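Local coordinates for protein aldose 1-epimerase (Caenorhabditis elegans, PDB 1LUR) that probably interconverts the alpha and beta anomers of aldose sugars such as galactose, acting as an aldose 1-epimerase (mutarotase), at residues A[47-55]-A[284-294]. Numbering follows the deposited sequence.
Sequences QDLVLGFDT and LDCKGKKGEHY
The beta hairpin 286-294, whose short strands 286-287 and 293-294 pair antiparallel, packs against the loop that leaves edge strand 46-48 and runs toward helix 56-61, with Lys-289 and Tyr-294 the main contributors from the hairpin. Lys-289 lays its extended chain across Gly-52, CG 3.6 Å from Gly-52 C, and bends only at its last torsion (chi4 -58°). That bend directs NZ to Ala-35 O, its main partner; a water bonds weakly to NZ and donates to Phe-53 O, while Asp-48 OD2 makes a long salt bridge, 3.9 Å from Lys-289 NZ. At the hairpin turn, Asp-54 receives the backbone amide of Lys-290 on the syn side of OD1 (N to OD1 2.9 Å). In the beta-sandwich of the galactose mutarotase fold, the loop lies just past the end of the four-stranded antiparallel sheet, whose edge strand is 46-48. The Tyr-294 ring takes Leu-51 CD2 over one face, a CH-pi contact 4.0 Å from the centroid, and has Gly-52 O at its edge. Its hydroxyl accepts the Lys-289 amide (N to OH 2.9 Å). A leucine in place of Tyr-294 would probably deprive that amide of its stronger acceptor, leaving the weak bond to Gly-52 O, and take the aromatic face from Leu-51. Farther along, Leu-51 CD1 meets Leu-284 CD2 tip to tip at 3.7 Å, and the edge of the Phe-53 ring receives Lys-287 O, 3.3 Å from CD1.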
ATOM      1  N   GLN A  47     -19.287   5.103  -6.296  1.00 49.53           N
ATOM      2  CA  GLN A  47     -18.850   3.859  -5.693  1.00 48.58           C
ATOM      3  C   GLN A  47     -17.587   4.110  -4.886  1.00 47.19           C
ATOM      4  O   GLN A  47     -16.671   4.796  -5.351  1.00 45.97           O
ATOM      5  CB  GLN A  47     -18.558   2.815  -6.768  1.00 50.41           C
ATOM      6  CG  GLN A  47     -18.140   1.476  -6.196  1.00 53.32           C
ATOM      7  CD  GLN A  47     -19.232   0.852  -5.353  1.00 54.90           C
ATOM      8  OE1 GLN A  47     -20.286   0.476  -5.869  1.00 56.47           O
ATOM      9  NE2 GLN A  47     -18.993   0.746  -4.049  1.00 55.04           N
ATOM     10  N   ASP A  48     -17.556   3.579  -3.669  1.00 45.25           N
ATOM     11  CA  ASP A  48     -16.394   3.744  -2.806  1.00 43.56           C
ATOM     12  C   ASP A  48     -15.488   2.610  -3.265  1.00 42.69           C
ATOM     13  O   ASP A  48     -15.841   1.437  -3.134  1.00 41.27           O
ATOM     14  CB  ASP A  48     -16.778   3.556  -1.339  1.00 44.58           C
ATOM     15  CG  ASP A  48     -15.703   4.059  -0.387  1.00 45.71           C
ATOM     16  OD1 ASP A  48     -14.502   3.864  -0.686  1.00 45.03           O
ATOM     17  OD2 ASP A  48     -16.061   4.641   0.661  1.00 43.71           O
ATOM     18  N   LEU A  49     -14.328   2.961  -3.805  1.00 40.73           N
ATOM     19  CA  LEU A  49     -13.381   1.973  -4.295  1.00 39.49           C
ATOM     20  C   LEU A  49     -12.475   1.286  -3.272  1.00 38.56           C
ATOM     21  O   LEU A  49     -11.799   0.319  -3.610  1.00 37.65           O
ATOM     22  CB  LEU A  49     -12.527   2.609  -5.393  1.00 38.95           C
ATOM     23  CG  LEU A  49     -13.320   3.332  -6.489  1.00 39.43           C
ATOM     24  CD1 LEU A  49     -12.356   3.974  -7.473  1.00 39.21           C
ATOM     25  CD2 LEU A  49     -14.238   2.344  -7.203  1.00 39.04           C
ATOM     26  N   VAL A  50     -12.456   1.767  -2.034  1.00 38.93           N
ATOM     27  CA  VAL A  50     -11.607   1.146  -1.017  1.00 38.73           C
ATOM     28  C   VAL A  50     -12.388   0.697   0.217  1.00 39.82           C
ATOM     29  O   VAL A  50     -13.376   1.324   0.610  1.00 39.62           O
ATOM     30  CB  VAL A  50     -10.482   2.103  -0.550  1.00 36.69           C
ATOM     31  CG1 VAL A  50      -9.663   2.558  -1.745  1.00 36.63           C
ATOM     32  CG2 VAL A  50     -11.072   3.298   0.185  1.00 35.56           C
ATOM     33  N   LEU A  51     -11.941  -0.397   0.824  1.00 41.12           N
ATOM     34  CA  LEU A  51     -12.603  -0.917   2.015  1.00 42.55           C
ATOM     35  C   LEU A  51     -12.333   0.054   3.150  1.00 44.17           C
ATOM     36  O   LEU A  51     -11.556   0.997   2.992  1.00 44.09           O
ATOM     37  CB  LEU A  51     -12.064  -2.305   2.364  1.00 42.44           C
ATOM     38  CG  LEU A  51     -12.219  -3.347   1.255  1.00 42.90           C
ATOM     39  CD1 LEU A  51     -11.685  -4.691   1.728  1.00 42.78           C
ATOM     40  CD2 LEU A  51     -13.686  -3.463   0.858  1.00 41.98           C
ATOM     41  N   GLY A  52     -12.977  -0.167   4.289  1.00 44.70           N
ATOM     42  CA  GLY A  52     -12.773   0.717   5.418  1.00 45.81           C
ATOM     43  C   GLY A  52     -13.796   0.549   6.525  1.00 46.69           C
ATOM     44  O   GLY A  52     -14.382  -0.522   6.691  1.00 47.10           O
ATOM     45  N   PHE A  53     -14.008   1.615   7.285  1.00 46.96           N
ATOM     46  CA  PHE A  53     -14.957   1.594   8.386  1.00 48.26           C
ATOM     47  C   PHE A  53     -15.724   2.903   8.432  1.00 48.81           C
ATOM     48  O   PHE A  53     -15.216   3.946   8.020  1.00 48.63           O
ATOM     49  CB  PHE A  53     -14.209   1.374   9.701  1.00 49.05           C
ATOM     50  CG  PHE A  53     -13.358   0.136   9.702  1.00 49.43           C
ATOM     51  CD1 PHE A  53     -13.944  -1.126   9.700  1.00 49.29           C
ATOM     52  CD2 PHE A  53     -11.969   0.232   9.662  1.00 49.52           C
ATOM     53  CE1 PHE A  53     -13.162  -2.280   9.658  1.00 49.70           C
ATOM     54  CE2 PHE A  53     -11.176  -0.913   9.619  1.00 49.55           C
ATOM     55  CZ  PHE A  53     -11.773  -2.174   9.616  1.00 50.24           C
ATOM     56  N   ASP A  54     -16.951   2.847   8.937  1.00 49.60           N
ATOM     57  CA  ASP A  54     -17.786   4.036   9.031  1.00 50.09           C
ATOM     58  C   ASP A  54     -17.381   4.964  10.181  1.00 49.36           C
ATOM     59  O   ASP A  54     -17.723   6.145  10.173  1.00 49.29           O
ATOM     60  CB  ASP A  54     -19.261   3.620   9.160  1.00 51.67           C
ATOM     61  CG  ASP A  54     -19.778   2.888   7.920  1.00 53.30           C
ATOM     62  OD1 ASP A  54     -20.874   2.294   7.984  1.00 54.66           O
ATOM     63  OD2 ASP A  54     -19.095   2.911   6.872  1.00 55.01           O
ATOM     64  N   THR A  55     -16.644   4.443  11.159  1.00 49.41           N
ATOM     65  CA  THR A  55     -16.216   5.261  12.294  1.00 49.19           C
ATOM     66  C   THR A  55     -14.698   5.319  12.457  1.00 50.02           C
ATOM     67  O   THR A  55     -13.980   4.423  12.020  1.00 49.93           O
ATOM     68  CB  THR A  55     -16.808   4.741  13.623  1.00 49.75           C
ATOM     69  OG1 THR A  55     -16.134   3.536  14.010  1.00 48.15           O
ATOM     70  CG2 THR A  55     -18.295   4.455  13.470  1.00 48.85           C
ATOM     71  N   LEU A 284      -8.929 -11.838   5.308  1.00 53.69           N
ATOM     72  CA  LEU A 284      -9.760 -10.750   5.808  1.00 54.57           C
ATOM     73  C   LEU A 284     -11.073 -11.276   6.384  1.00 55.51           C
ATOM     74  O   LEU A 284     -11.606 -12.281   5.921  1.00 55.79           O
ATOM     75  CB  LEU A 284     -10.050  -9.750   4.685  1.00 54.66           C
ATOM     76  CG  LEU A 284     -10.885  -8.520   5.054  1.00 54.00           C
ATOM     77  CD1 LEU A 284     -10.179  -7.709   6.131  1.00 53.11           C
ATOM     78  CD2 LEU A 284     -11.105  -7.676   3.807  1.00 54.30           C
ATOM     79  N   ASP A 285     -11.582 -10.588   7.402  1.00 56.86           N
ATOM     80  CA  ASP A 285     -12.832 -10.964   8.061  1.00 58.48           C
ATOM     81  C   ASP A 285     -13.127  -9.906   9.117  1.00 59.25           C
ATOM     82  O   ASP A 285     -12.823 -10.093  10.296  1.00 59.24           O
ATOM     83  CB  ASP A 285     -12.693 -12.344   8.722  1.00 58.98           C
ATOM     84  CG  ASP A 285     -13.994 -12.828   9.362  1.00 59.93           C
ATOM     85  OD1 ASP A 285     -14.991 -13.021   8.633  1.00 59.47           O
ATOM     86  OD2 ASP A 285     -14.016 -13.023  10.597  1.00 59.41           O
ATOM     87  N   CYS A 286     -13.715  -8.792   8.689  1.00 59.80           N
ATOM     88  CA  CYS A 286     -14.044  -7.705   9.605  1.00 60.85           C
ATOM     89  C   CYS A 286     -15.318  -6.976   9.177  1.00 60.90           C
ATOM     90  O   CYS A 286     -15.730  -7.053   8.019  1.00 60.63           O
ATOM     91  CB  CYS A 286     -12.885  -6.705   9.657  1.00 61.68           C
ATOM     92  SG  CYS A 286     -11.240  -7.460   9.784  1.00 65.13           S
ATOM     93  N   LYS A 287     -15.936  -6.271  10.120  1.00 61.43           N
ATOM     94  CA  LYS A 287     -17.159  -5.524   9.844  1.00 61.98           C
ATOM     95  C   LYS A 287     -16.783  -4.151   9.298  1.00 61.64           C
ATOM     96  O   LYS A 287     -16.396  -3.260  10.055  1.00 61.99           O
ATOM     97  CB  LYS A 287     -17.985  -5.359  11.123  1.00 62.38           C
ATOM     98  CG  LYS A 287     -19.258  -4.541  10.933  1.00 63.97           C
ATOM     99  CD  LYS A 287     -20.017  -4.346  12.242  1.00 64.94           C
ATOM    100  CE  LYS A 287     -20.586  -5.658  12.771  1.00 65.23           C
ATOM    101  NZ  LYS A 287     -21.527  -6.286  11.801  1.00 65.81           N
ATOM    102  N   GLY A 288     -16.904  -3.984   7.984  1.00 61.32           N
ATOM    103  CA  GLY A 288     -16.565  -2.715   7.367  1.00 60.56           C
ATOM    104  C   GLY A 288     -17.706  -1.747   7.125  1.00 60.11           C
ATOM    105  O   GLY A 288     -18.720  -1.767   7.823  1.00 59.52           O
ATOM    106  N   LYS A 289     -17.520  -0.891   6.124  1.00 60.06           N
ATOM    107  CA  LYS A 289     -18.504   0.118   5.741  1.00 60.54           C
ATOM    108  C   LYS A 289     -19.897  -0.479   5.538  1.00 60.82           C
ATOM    109  O   LYS A 289     -20.035  -1.637   5.137  1.00 60.43           O
ATOM    110  CB  LYS A 289     -18.066   0.808   4.445  1.00 59.58           C
ATOM    111  CG  LYS A 289     -16.643   1.347   4.455  1.00 58.70           C
ATOM    112  CD  LYS A 289     -16.273   1.930   3.094  1.00 58.09           C
ATOM    113  CE  LYS A 289     -14.833   2.427   3.066  1.00 57.48           C
ATOM    114  NZ  LYS A 289     -14.587   3.461   4.103  1.00 57.79           N
ATOM    115  N   LYS A 290     -20.922   0.328   5.809  1.00 61.45           N
ATOM    116  CA  LYS A 290     -22.313  -0.099   5.660  1.00 62.16           C
ATOM    117  C   LYS A 290     -22.621  -1.273   6.585  1.00 62.36           C
ATOM    118  O   LYS A 290     -23.660  -1.918   6.454  1.00 62.91           O
ATOM    119  CB  LYS A 290     -22.588  -0.526   4.212  1.00 62.67           C
ATOM    120  CG  LYS A 290     -22.250   0.506   3.139  1.00 64.04           C
ATOM    121  CD  LYS A 290     -23.414   1.448   2.847  1.00 64.36           C
ATOM    122  CE  LYS A 290     -23.693   2.382   4.011  1.00 65.29           C
ATOM    123  NZ  LYS A 290     -22.522   3.258   4.300  1.00 65.11           N
ATOM    124  N   GLY A 291     -21.716  -1.549   7.520  1.00 62.12           N
ATOM    125  CA  GLY A 291     -21.927  -2.654   8.437  1.00 61.78           C
ATOM    126  C   GLY A 291     -21.683  -3.964   7.712  1.00 61.52           C
ATOM    127  O   GLY A 291     -21.995  -5.043   8.220  1.00 61.57           O
ATOM    128  N   GLU A 292     -21.117  -3.856   6.514  1.00 60.60           N
ATOM    129  CA  GLU A 292     -20.814  -5.012   5.678  1.00 59.81           C
ATOM    130  C   GLU A 292     -19.783  -5.937   6.319  1.00 60.32           C
ATOM    131  O   GLU A 292     -18.913  -5.497   7.071  1.00 60.04           O
ATOM    132  CB  GLU A 292     -20.290  -4.542   4.321  1.00 60.20           C
ATOM    133  CG  GLU A 292     -20.176  -5.641   3.277  1.00 59.72           C
ATOM    134  CD  GLU A 292     -19.510  -5.160   2.007  1.00 59.94           C
ATOM    135  OE1 GLU A 292     -19.659  -3.964   1.675  1.00 60.13           O
ATOM    136  OE2 GLU A 292     -18.854  -5.980   1.327  1.00 59.81           O
ATOM    137  N   HIS A 293     -19.887  -7.223   5.998  1.00 60.37           N
ATOM    138  CA  HIS A 293     -18.983  -8.241   6.521  1.00 60.46           C
ATOM    139  C   HIS A 293     -17.984  -8.657   5.445  1.00 59.94           C
ATOM    140  O   HIS A 293     -18.306  -9.471   4.578  1.00 59.76           O
ATOM    141  CB  HIS A 293     -19.787  -9.468   6.966  1.00 61.61           C
ATOM    142  CG  HIS A 293     -18.947 -10.676   7.254  1.00 62.95           C
ATOM    143  ND1 HIS A 293     -19.439 -11.960   7.164  1.00 63.16           N
ATOM    144  CD2 HIS A 293     -17.652 -10.796   7.634  1.00 63.79           C
ATOM    145  CE1 HIS A 293     -18.484 -12.819   7.472  1.00 63.39           C
ATOM    146  NE2 HIS A 293     -17.389 -12.139   7.762  1.00 64.37           N
ATOM    147  N   TYR A 294     -16.774  -8.109   5.499  1.00 59.01           N
ATOM    148  CA  TYR A 294     -15.759  -8.454   4.510  1.00 58.52           C
ATOM    149  C   TYR A 294     -15.310  -9.891   4.735  1.00 58.49           C
ATOM    150  O   TYR A 294     -15.096 -10.311   5.872  1.00 58.86           O
ATOM    151  CB  TYR A 294     -14.551  -7.514   4.610  1.00 57.76           C
ATOM    152  CG  TYR A 294     -14.883  -6.045   4.464  1.00 56.87           C
ATOM    153  CD1 TYR A 294     -15.808  -5.606   3.516  1.00 56.22           C
ATOM    154  CD2 TYR A 294     -14.255  -5.088   5.264  1.00 56.54           C
ATOM    155  CE1 TYR A 294     -16.101  -4.248   3.370  1.00 55.61           C
ATOM    156  CE2 TYR A 294     -14.539  -3.731   5.122  1.00 55.31           C
ATOM    157  CZ  TYR A 294     -15.464  -3.318   4.176  1.00 55.52           C
ATOM    158  OH  TYR A 294     -15.756  -1.980   4.044  1.00 54.51           O
TER
HETATM  159  O   HOH W   1     -15.646   5.579   5.793  1.00 49.72           O